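Local coordinates for Arf-GAP with coiled-coil, ANK repeat and PH domain-containing protein 2 (Homo sapiens, PDB 6IF3) that stimulates GTP hydrolysis by the small GTPase ARF6 and requires its ankyrin repeats to interact with RAB35, at residues E42-T47 with R74-R79; P10-Y15 with V36-S41; Q51-G56 with T86-T91. All blocks are in the same frame, centred on the assembly; numbering follows the deposited sequence.

Overall arrangement
From the N terminus, contact 2 closes first: the rest of helix 10-19 and helix 23-31 lie in the span it encloses, and the loop 36-41 returns to pack on 10-15. Contact 1 opens one residue later and joins this loop region to the next one, 74-79. Its chain span crosses that of contact 3, since 51-56 starts inside it and 86-91 lies beyond its end. Both link the first ankyrin repeat to the second, contact 1 through the loops and contact 3 at the ends of helices 48-55 and 81-88. Contacts 1 and 2 also touch directly, through Tyr15 with Glu43 and Asn40 with Ala46, whereas contact 3 meets contact 2 where Gln51 packs on Tyr15.

Contact 1 (E42-T47 with R74-R79); sequences EENKAT and RDVQGR
Asn44 and Gln77 meet through their amides: CG of Asn44 stands anti to its carbonyl carbon (chi1 -60°), while a bend at chi2 of Gln77 (82°) brings CD round toward it. The two amide planes are steeply turned against each other, 73° apart. Gln77 NE2 donates to Asn44 OD1 over 3.3 Å, with the oxygen near the plane of the donor amide but the nitrogen above the carbonyl plane of the acceptor. Next to it the backbone makes a shorter bond, 2.9 Å from Val76 N to Asn44 O. Val76 leans on the same residue, its CG1 3.9 Å from Asn44 CA. The loops that follow the helix pairs of successive ankyrin repeats stack side by side, here tied by one backbone bond; the tip of the second is a type I turn from Asp75 to Gly78. Asp75 keeps that turn in shape, OD1 accepting Arg79 N from above the carboxylate plane at 2.9 Å and OD2 bonding His84. A water bridges the two segments farther along, donating to Lys45 O at 2.9 Å and to Arg74 O at 2.8 Å. The guanidinium of Arg74 turns to the following loop, where NH1 bonds Thr107 O as well as Gly78 O.

Contact 2 (P10-Y15 with V36-S41); sequences PGLQLY and VNWANS
Tyr15, whose ring lies against Asn40 and Trp38, has its hydroxyl bonded to Glu43 OE2. That bond holds the far end of a ring whose face takes up the amide of Asn40: ND2 sits over the rim, 3.4 Å from Tyr15 CE2, and Asn40 CB makes an off-centre CH-pi contact with the same ring. The other end of the amide is also held, since Asn40 OD1 accepts Glu42 N. Trp38 brings its edge to the face of Tyr15 in an offset edge-to-face pair, the planes at 83° and the centroids 5.6 Å apart. CG of Trp38 is anti to the backbone N (chi1 -176°), directed at the helix, and the indole lies broadside against the backbone of Gly11 and Leu12. Gly11 CA lies over its five-membered ring, 3.9 Å from the centroid, and Leu12 CA is 3.7 Å from CZ3 of Trp38. A side chain on Gly11 would run into the indole, so the absence of CB is what allows this approach. Leu14 adds a separate touch, CD2 against Val36 CA at 3.7 Å. This is ankyrin-repeat packing, the loop after a helix pair folding back over the first helix. The contact thus fastens the loop after helix 23-31 onto the start of helix 10-19, while Leu14 continues inward among helices 23-31, 48-55 and 58-66, the last of which also receives Val36.

Contact 3 (Q51-G56 with T86-T91); sequences QAVLGG and TVLGHT
His90 and Val53 form the tight part of this contact. The imidazole comes edge-on to the helix end, its CE1 only 3.0 Å from Val53 O, which lies in the plane of the ring. That same oxygen accepts Gly56 N at 3.0 Å, so one carbonyl at the end of helix 48-55 meets both its own turn and the neighbouring repeat. CG of His90 stands anti to its carbonyl carbon (chi1 -67°), and the ring lies beneath Leu88, whose CB sits 3.6 Å above its centre. On the other side of the imidazole from Leu88 the exposed Gly56 comes up, its CA 3.8 Å from His90 CE1. A hydrogen bond from ND1 to Gln93 in the following helix further fixes its rotation. Replacing His90 by an alanine would probably leave Gln93 without this partner and open a gap between Leu88 and the end of helix 48-55.

Toward solvent the contact is sparser: the partly exposed Leu54 and Leu88 meet through one pair of methyls, CD2 to CD1 at 3.6 Å. Between the two parts the approach is wide, with Val53 CG1 4.4 Å from Leu88 CD1. Beyond Leu88, Gly89 ends helix 81-88 in a Schellman motif, and His90 takes the N-cap position of helix 91-99. A glycine-histidine pair at the tight turn between the paired helices, its imidazole reaching back to the previous repeat, is a familiar feature of the ankyrin fold.

Contact 1 (E42-T47 with R74-R79)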
loop_
_atom_site.group_PDB
_atom_site.type_symbol
_atom_site.label_atom_id
_atom_site.label_comp_id
_atom_site.label_asym_id
_atom_site.label_seq_id
_atom_site.Cartn_x
_atom_site.Cartn_y
_atom_site.Cartn_z
ATOM N N GLU A 42 -9.526 -31.031 -18.142
ATOM C CA GLU A 42 -10.210 -31.882 -17.172
ATOM C C GLU A 42 -10.227 -31.251 -15.763
ATOM O O GLU A 42 -10.921 -31.770 -14.871
ATOM C CB GLU A 42 -9.542 -33.265 -17.095
ATOM C CG GLU A 42 -9.831 -34.158 -18.276
ATOM C CD GLU A 42 -11.312 -34.410 -18.450
ATOM O OE1 GLU A 42 -11.840 -35.325 -17.781
ATOM O OE2 GLU A 42 -11.952 -33.702 -19.258
ATOM N N GLU A 43 -9.481 -30.171 -15.565
ATOM C CA GLU A 43 -9.336 -29.533 -14.263
ATOM C C GLU A 43 -9.364 -28.014 -14.437
ATOM O O GLU A 43 -8.397 -27.303 -14.141
ATOM C CB GLU A 43 -8.046 -29.987 -13.563
ATOM C CG GLU A 43 -8.044 -31.506 -13.285
ATOM C CD GLU A 43 -6.850 -31.990 -12.452
ATOM O OE1 GLU A 43 -6.738 -33.224 -12.314
ATOM O OE2 GLU A 43 -6.104 -31.152 -11.922
ATOM N N ASN A 44 -10.514 -27.545 -14.932
ATOM C CA ASN A 44 -10.819 -26.112 -15.011
ATOM C C ASN A 44 -9.848 -25.297 -15.846
ATOM O O ASN A 44 -9.693 -24.096 -15.619
ATOM C CB ASN A 44 -10.890 -25.508 -13.598
ATOM C CG ASN A 44 -11.958 -26.177 -12.752
ATOM O OD1 ASN A 44 -13.144 -26.054 -13.045
ATOM N ND2 ASN A 44 -11.539 -26.891 -11.706
ATOM N N LYS A 45 -9.206 -25.938 -16.817
ATOM C CA LYS A 45 -8.190 -25.272 -17.637
ATOM C C LYS A 45 -7.085 -24.627 -16.808
ATOM O O LYS A 45 -6.432 -23.664 -17.210
ATOM C CB LYS A 45 -8.854 -24.246 -18.568
ATOM C CG LYS A 45 -9.787 -24.955 -19.548
ATOM C CD LYS A 45 -10.142 -24.109 -20.755
ATOM C CE LYS A 45 -10.860 -24.946 -21.822
ATOM N NZ LYS A 45 -9.990 -25.983 -22.452
ATOM N N ALA A 46 -6.800 -25.222 -15.656
ATOM C CA ALA A 46 -5.660 -24.757 -14.889
ATOM C C ALA A 46 -4.344 -25.110 -15.598
ATOM O O ALA A 46 -4.285 -26.010 -16.453
ATOM C CB ALA A 46 -5.685 -25.357 -13.448
ATOM N N THR A 47 -3.298 -24.409 -15.187
ATOM C CA THR A 47 -2.025 -24.379 -15.869
ATOM C C THR A 47 -0.887 -24.819 -14.954
ATOM O O THR A 47 -1.056 -24.889 -13.738
ATOM C CB THR A 47 -1.692 -22.963 -16.320
ATOM O OG1 THR A 47 -1.678 -22.133 -15.131
ATOM C CG2 THR A 47 -2.719 -22.424 -17.312
ATOM N N ARG A 74 -5.318 -17.292 -17.446
ATOM C CA ARG A 74 -6.382 -17.626 -16.497
ATOM C C ARG A 74 -6.919 -19.032 -16.636
ATOM O O ARG A 74 -6.951 -19.596 -17.755
ATOM C CB ARG A 74 -7.568 -16.652 -16.685
ATOM C CG ARG A 74 -7.178 -15.169 -16.713
ATOM C CD ARG A 74 -8.296 -14.374 -17.300
ATOM N NE ARG A 74 -8.052 -12.946 -17.493
ATOM C CZ ARG A 74 -8.700 -11.990 -16.821
ATOM N NH1 ARG A 74 -9.560 -12.344 -15.881
ATOM N NH2 ARG A 74 -8.519 -10.695 -17.110
ATOM N N ASP A 75 -7.420 -19.568 -15.519
ATOM C CA ASP A 75 -8.261 -20.777 -15.593
ATOM C C ASP A 75 -9.659 -20.423 -16.123
ATOM O O ASP A 75 -9.941 -19.250 -16.472
ATOM C CB ASP A 75 -8.347 -21.502 -14.239
ATOM C CG ASP A 75 -8.986 -20.668 -13.140
ATOM O OD1 ASP A 75 -9.790 -19.765 -13.441
ATOM O OD2 ASP A 75 -8.715 -20.975 -11.944
ATOM N N VAL A 76 -10.540 -21.424 -16.213
ATOM C CA VAL A 76 -11.811 -21.209 -16.869
ATOM C C VAL A 76 -12.755 -20.316 -16.047
ATOM O O VAL A 76 -13.730 -19.801 -16.595
ATOM C CB VAL A 76 -12.465 -22.583 -17.237
ATOM C CG1 VAL A 76 -13.165 -23.232 -16.061
ATOM C CG2 VAL A 76 -13.427 -22.452 -18.451
ATOM N N GLN A 77 -12.412 -20.094 -14.772
ATOM C CA GLN A 77 -13.151 -19.158 -13.917
ATOM C C GLN A 77 -12.583 -17.743 -14.011
ATOM O O GLN A 77 -13.009 -16.849 -13.269
ATOM C CB GLN A 77 -13.120 -19.634 -12.456
ATOM C CG GLN A 77 -14.109 -20.792 -12.181
ATOM C CD GLN A 77 -13.558 -22.152 -12.578
ATOM O OE1 GLN A 77 -12.347 -22.377 -12.532
ATOM N NE2 GLN A 77 -14.458 -23.073 -12.964
ATOM N N GLY A 78 -11.630 -17.563 -14.926
ATOM C CA GLY A 78 -11.000 -16.269 -15.182
ATOM C C GLY A 78 -9.948 -15.865 -14.171
ATOM O O GLY A 78 -9.594 -14.666 -14.081
ATOM N N ARG A 79 -9.436 -16.841 -13.421
ATOM C CA ARG A 79 -8.495 -16.576 -12.335
ATOM C C ARG A 79 -7.082 -16.912 -12.763
ATOM O O ARG A 79 -6.821 -18.078 -13.099
ATOM C CB ARG A 79 -8.865 -17.402 -11.100
ATOM C CG ARG A 79 -10.254 -17.067 -10.557
ATOM C CD ARG A 79 -10.780 -18.139 -9.628
ATOM N NE ARG A 79 -12.043 -17.703 -9.041
ATOM C CZ ARG A 79 -13.001 -18.508 -8.602
ATOM N NH1 ARG A 79 -12.859 -19.828 -8.700
ATOM N NH2 ARG A 79 -14.109 -17.989 -8.069
HETATM O O HOH W 1 -5.731 -21.657 -19.113
#

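Contact 2 (P10-Y15 with V36-S41)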
loop_
_atom_site.group_PDB
_atom_site.type_symbol
_atom_site.label_atom_id
_atom_site.label_comp_id
_atom_site.label_asym_id
_atom_site.label_seq_id
_atom_site.Cartn_x
_atom_site.Cartn_y
_atom_site.Cartn_z
ATOM N N PRO A 10 3.197 -34.692 -22.144
ATOM C CA PRO A 10 4.212 -33.886 -21.475
ATOM C C PRO A 10 3.593 -32.688 -20.755
ATOM O O PRO A 10 4.084 -32.321 -19.697
ATOM C CB PRO A 10 5.151 -33.451 -22.635
ATOM C CG PRO A 10 4.882 -34.389 -23.718
ATOM C CD PRO A 10 3.417 -34.745 -23.595
ATOM N N GLY A 11 2.515 -32.111 -21.282
ATOM C CA GLY A 11 1.884 -30.995 -20.591
ATOM C C GLY A 11 1.376 -31.439 -19.224
ATOM O O GLY A 11 1.536 -30.710 -18.227
ATOM N N LEU A 12 0.747 -32.602 -19.172
ATOM C CA LEU A 12 0.227 -33.127 -17.923
ATOM C C LEU A 12 1.363 -33.456 -16.965
ATOM O O LEU A 12 1.258 -33.218 -15.765
ATOM C CB LEU A 12 -0.630 -34.370 -18.200
ATOM C CG LEU A 12 -1.230 -35.076 -16.986
ATOM C CD1 LEU A 12 -2.087 -34.103 -16.166
ATOM C CD2 LEU A 12 -2.003 -36.267 -17.421
ATOM N N GLN A 13 2.463 -33.987 -17.484
ATOM C CA GLN A 13 3.622 -34.240 -16.616
ATOM C C GLN A 13 4.153 -32.957 -16.000
ATOM O O GLN A 13 4.487 -32.922 -14.817
ATOM C CB GLN A 13 4.727 -34.969 -17.410
ATOM C CG GLN A 13 4.356 -36.403 -17.767
ATOM C CD GLN A 13 5.398 -37.081 -18.632
ATOM O OE1 GLN A 13 6.122 -36.422 -19.379
ATOM N NE2 GLN A 13 5.494 -38.402 -18.521
ATOM N N LEU A 14 4.194 -31.885 -16.783
ATOM C CA LEU A 14 4.669 -30.601 -16.300
ATOM C C LEU A 14 3.729 -30.054 -15.243
ATOM O O LEU A 14 4.176 -29.526 -14.224
ATOM C CB LEU A 14 4.802 -29.615 -17.463
ATOM C CG LEU A 14 5.151 -28.164 -17.143
ATOM C CD1 LEU A 14 6.563 -28.124 -16.505
ATOM C CD2 LEU A 14 5.055 -27.341 -18.411
ATOM N N TYR A 15 2.432 -30.162 -15.518
ATOM C CA TYR A 15 1.378 -29.698 -14.625
ATOM C C TYR A 15 1.506 -30.343 -13.233
ATOM O O TYR A 15 1.419 -29.656 -12.195
ATOM C CB TYR A 15 0.040 -30.041 -15.287
ATOM C CG TYR A 15 -1.259 -29.736 -14.578
ATOM C CD1 TYR A 15 -1.950 -28.543 -14.825
ATOM C CD2 TYR A 15 -1.866 -30.674 -13.737
ATOM C CE1 TYR A 15 -3.173 -28.288 -14.254
ATOM C CE2 TYR A 15 -3.099 -30.412 -13.128
ATOM C CZ TYR A 15 -3.762 -29.222 -13.420
ATOM O OH TYR A 15 -4.948 -28.942 -12.835
ATOM N N VAL A 36 4.528 -24.835 -21.782
ATOM C CA VAL A 36 4.607 -24.245 -20.459
ATOM C C VAL A 36 3.256 -23.598 -20.059
ATOM O O VAL A 36 2.991 -23.400 -18.863
ATOM C CB VAL A 36 5.760 -23.220 -20.420
ATOM C CG1 VAL A 36 5.461 -22.002 -21.337
ATOM C CG2 VAL A 36 6.118 -22.822 -18.999
ATOM N N ASN A 37 2.410 -23.304 -21.058
ATOM C CA ASN A 37 1.095 -22.704 -20.835
ATOM C C ASN A 37 -0.054 -23.690 -21.068
ATOM O O ASN A 37 -1.209 -23.289 -21.269
ATOM C CB ASN A 37 0.934 -21.469 -21.735
ATOM C CG ASN A 37 1.844 -20.343 -21.319
ATOM O OD1 ASN A 37 1.895 -19.969 -20.134
ATOM N ND2 ASN A 37 2.577 -19.787 -22.280
ATOM N N TRP A 38 0.275 -24.978 -21.000
ATOM C CA TRP A 38 -0.711 -26.041 -21.170
ATOM C C TRP A 38 -1.886 -25.851 -20.219
ATOM O O TRP A 38 -1.692 -25.521 -19.049
ATOM C CB TRP A 38 -0.046 -27.382 -20.929
ATOM C CG TRP A 38 -0.963 -28.577 -21.186
ATOM C CD1 TRP A 38 -1.309 -29.081 -22.411
ATOM C CD2 TRP A 38 -1.585 -29.425 -20.211
ATOM N NE1 TRP A 38 -2.116 -30.181 -22.252
ATOM C CE2 TRP A 38 -2.293 -30.419 -20.915
ATOM C CE3 TRP A 38 -1.606 -29.445 -18.811
ATOM C CZ2 TRP A 38 -3.031 -31.417 -20.270
ATOM C CZ3 TRP A 38 -2.340 -30.454 -18.173
ATOM C CH2 TRP A 38 -3.028 -31.421 -18.904
ATOM N N ALA A 39 -3.095 -26.000 -20.740
ATOM C CA ALA A 39 -4.321 -25.914 -19.930
ATOM C C ALA A 39 -4.945 -27.291 -19.787
ATOM O O ALA A 39 -5.165 -28.001 -20.790
ATOM C CB ALA A 39 -5.294 -24.941 -20.552
ATOM N N ASN A 40 -5.249 -27.675 -18.549
ATOM C CA ASN A 40 -5.834 -28.984 -18.273
ATOM C C ASN A 40 -7.341 -28.895 -18.418
ATOM O O ASN A 40 -8.020 -28.379 -17.533
ATOM C CB ASN A 40 -5.453 -29.443 -16.863
ATOM C CG ASN A 40 -5.840 -30.892 -16.595
ATOM O OD1 ASN A 40 -6.771 -31.440 -17.195
ATOM N ND2 ASN A 40 -5.123 -31.521 -15.676
ATOM N N SER A 41 -7.881 -29.383 -19.540
ATOM C CA SER A 41 -9.309 -29.270 -19.806
ATOM C C SER A 41 -10.154 -30.080 -18.834
ATOM O O SER A 41 -11.341 -29.841 -18.708
ATOM C CB SER A 41 -9.613 -29.703 -21.236
ATOM O OG SER A 41 -9.367 -31.085 -21.378
#

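Contact 3 (Q51-G56 with T86-T91)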
loop_
_atom_site.group_PDB
_atom_site.type_symbol
_atom_site.label_atom_id
_atom_site.label_comp_id
_atom_site.label_asym_id
_atom_site.label_seq_id
_atom_site.Cartn_x
_atom_site.Cartn_y
_atom_site.Cartn_z
ATOM N N GLN A 51 -0.646 -24.445 -10.925
ATOM C CA GLN A 51 -0.237 -25.540 -10.048
ATOM C C GLN A 51 0.944 -25.158 -9.167
ATOM O O GLN A 51 1.028 -25.601 -8.022
ATOM C CB GLN A 51 0.109 -26.793 -10.874
ATOM C CG GLN A 51 -1.188 -27.420 -11.480
ATOM C CD GLN A 51 -2.146 -27.899 -10.403
ATOM O OE1 GLN A 51 -1.756 -28.623 -9.490
ATOM N NE2 GLN A 51 -3.394 -27.487 -10.496
ATOM N N ALA A 52 1.865 -24.353 -9.704
ATOM C CA ALA A 52 3.037 -23.910 -8.925
ATOM C C ALA A 52 2.592 -23.046 -7.763
ATOM O O ALA A 52 3.115 -23.153 -6.641
ATOM C CB ALA A 52 4.009 -23.154 -9.798
ATOM N N VAL A 53 1.585 -22.221 -8.021
ATOM C CA VAL A 53 1.033 -21.363 -6.960
ATOM C C VAL A 53 0.411 -22.239 -5.868
ATOM O O VAL A 53 0.730 -22.118 -4.667
ATOM C CB VAL A 53 -0.006 -20.388 -7.531
ATOM C CG1 VAL A 53 -0.796 -19.711 -6.357
ATOM C CG2 VAL A 53 0.691 -19.345 -8.420
ATOM N N LEU A 54 -0.459 -23.153 -6.275
ATOM C CA LEU A 54 -1.132 -24.035 -5.314
ATOM C C LEU A 54 -0.148 -24.869 -4.487
ATOM O O LEU A 54 -0.413 -25.169 -3.303
ATOM C CB LEU A 54 -2.098 -24.970 -6.034
ATOM C CG LEU A 54 -3.280 -24.330 -6.786
ATOM C CD1 LEU A 54 -4.074 -25.394 -7.530
ATOM C CD2 LEU A 54 -4.197 -23.573 -5.851
ATOM N N GLY A 55 0.963 -25.275 -5.121
ATOM C CA GLY A 55 1.985 -26.086 -4.454
ATOM C C GLY A 55 2.806 -25.307 -3.436
ATOM O O GLY A 55 3.474 -25.887 -2.567
ATOM N N GLY A 56 2.746 -23.987 -3.558
ATOM C CA GLY A 56 3.378 -23.084 -2.603
ATOM C C GLY A 56 4.832 -22.679 -2.798
ATOM O O GLY A 56 5.358 -21.897 -2.015
ATOM N N THR A 86 -3.054 -14.661 -4.200
ATOM C CA THR A 86 -3.710 -13.759 -3.249
ATOM C C THR A 86 -4.680 -14.514 -2.349
ATOM O O THR A 86 -4.674 -14.348 -1.134
ATOM C CB THR A 86 -4.432 -12.629 -3.995
ATOM O OG1 THR A 86 -3.450 -11.881 -4.712
ATOM C CG2 THR A 86 -5.160 -11.669 -3.009
ATOM N N VAL A 87 -5.557 -15.322 -2.940
ATOM C CA VAL A 87 -6.503 -16.125 -2.173
ATOM C C VAL A 87 -5.796 -17.022 -1.147
ATOM O O VAL A 87 -6.231 -17.102 0.000
ATOM C CB VAL A 87 -7.352 -16.982 -3.117
ATOM C CG1 VAL A 87 -8.173 -18.004 -2.332
ATOM C CG2 VAL A 87 -8.278 -16.052 -3.945
ATOM N N LEU A 88 -4.669 -17.632 -1.535
ATOM C CA LEU A 88 -3.989 -18.562 -0.619
ATOM C C LEU A 88 -3.063 -17.858 0.390
ATOM O O LEU A 88 -2.557 -18.500 1.312
ATOM C CB LEU A 88 -3.202 -19.590 -1.415
ATOM C CG LEU A 88 -4.108 -20.479 -2.269
ATOM C CD1 LEU A 88 -3.246 -21.415 -3.074
ATOM C CD2 LEU A 88 -5.077 -21.296 -1.423
ATOM N N GLY A 89 -2.863 -16.543 0.238
ATOM C CA GLY A 89 -2.034 -15.779 1.178
ATOM C C GLY A 89 -0.550 -15.958 0.899
ATOM O O GLY A 89 0.290 -15.769 1.777
ATOM N N HIS A 90 -0.226 -16.342 -0.335
ATOM C CA HIS A 90 1.172 -16.538 -0.738
ATOM C C HIS A 90 1.874 -15.231 -1.087
ATOM O O HIS A 90 2.043 -14.856 -2.274
ATOM C CB HIS A 90 1.232 -17.501 -1.919
ATOM C CG HIS A 90 0.803 -18.882 -1.563
ATOM N ND1 HIS A 90 0.681 -19.896 -2.496
ATOM C CD2 HIS A 90 0.468 -19.432 -0.368
ATOM C CE1 HIS A 90 0.305 -21.007 -1.889
ATOM N NE2 HIS A 90 0.159 -20.754 -0.599
ATOM N N THR A 91 2.288 -14.531 -0.034
ATOM C CA THR A 91 2.852 -13.192 -0.164
ATOM C C THR A 91 4.072 -13.139 -1.095
ATOM O O THR A 91 4.189 -12.232 -1.933
ATOM C CB THR A 91 3.244 -12.651 1.204
ATOM O OG1 THR A 91 2.131 -12.773 2.119
ATOM C CG2 THR A 91 3.614 -11.186 1.088
#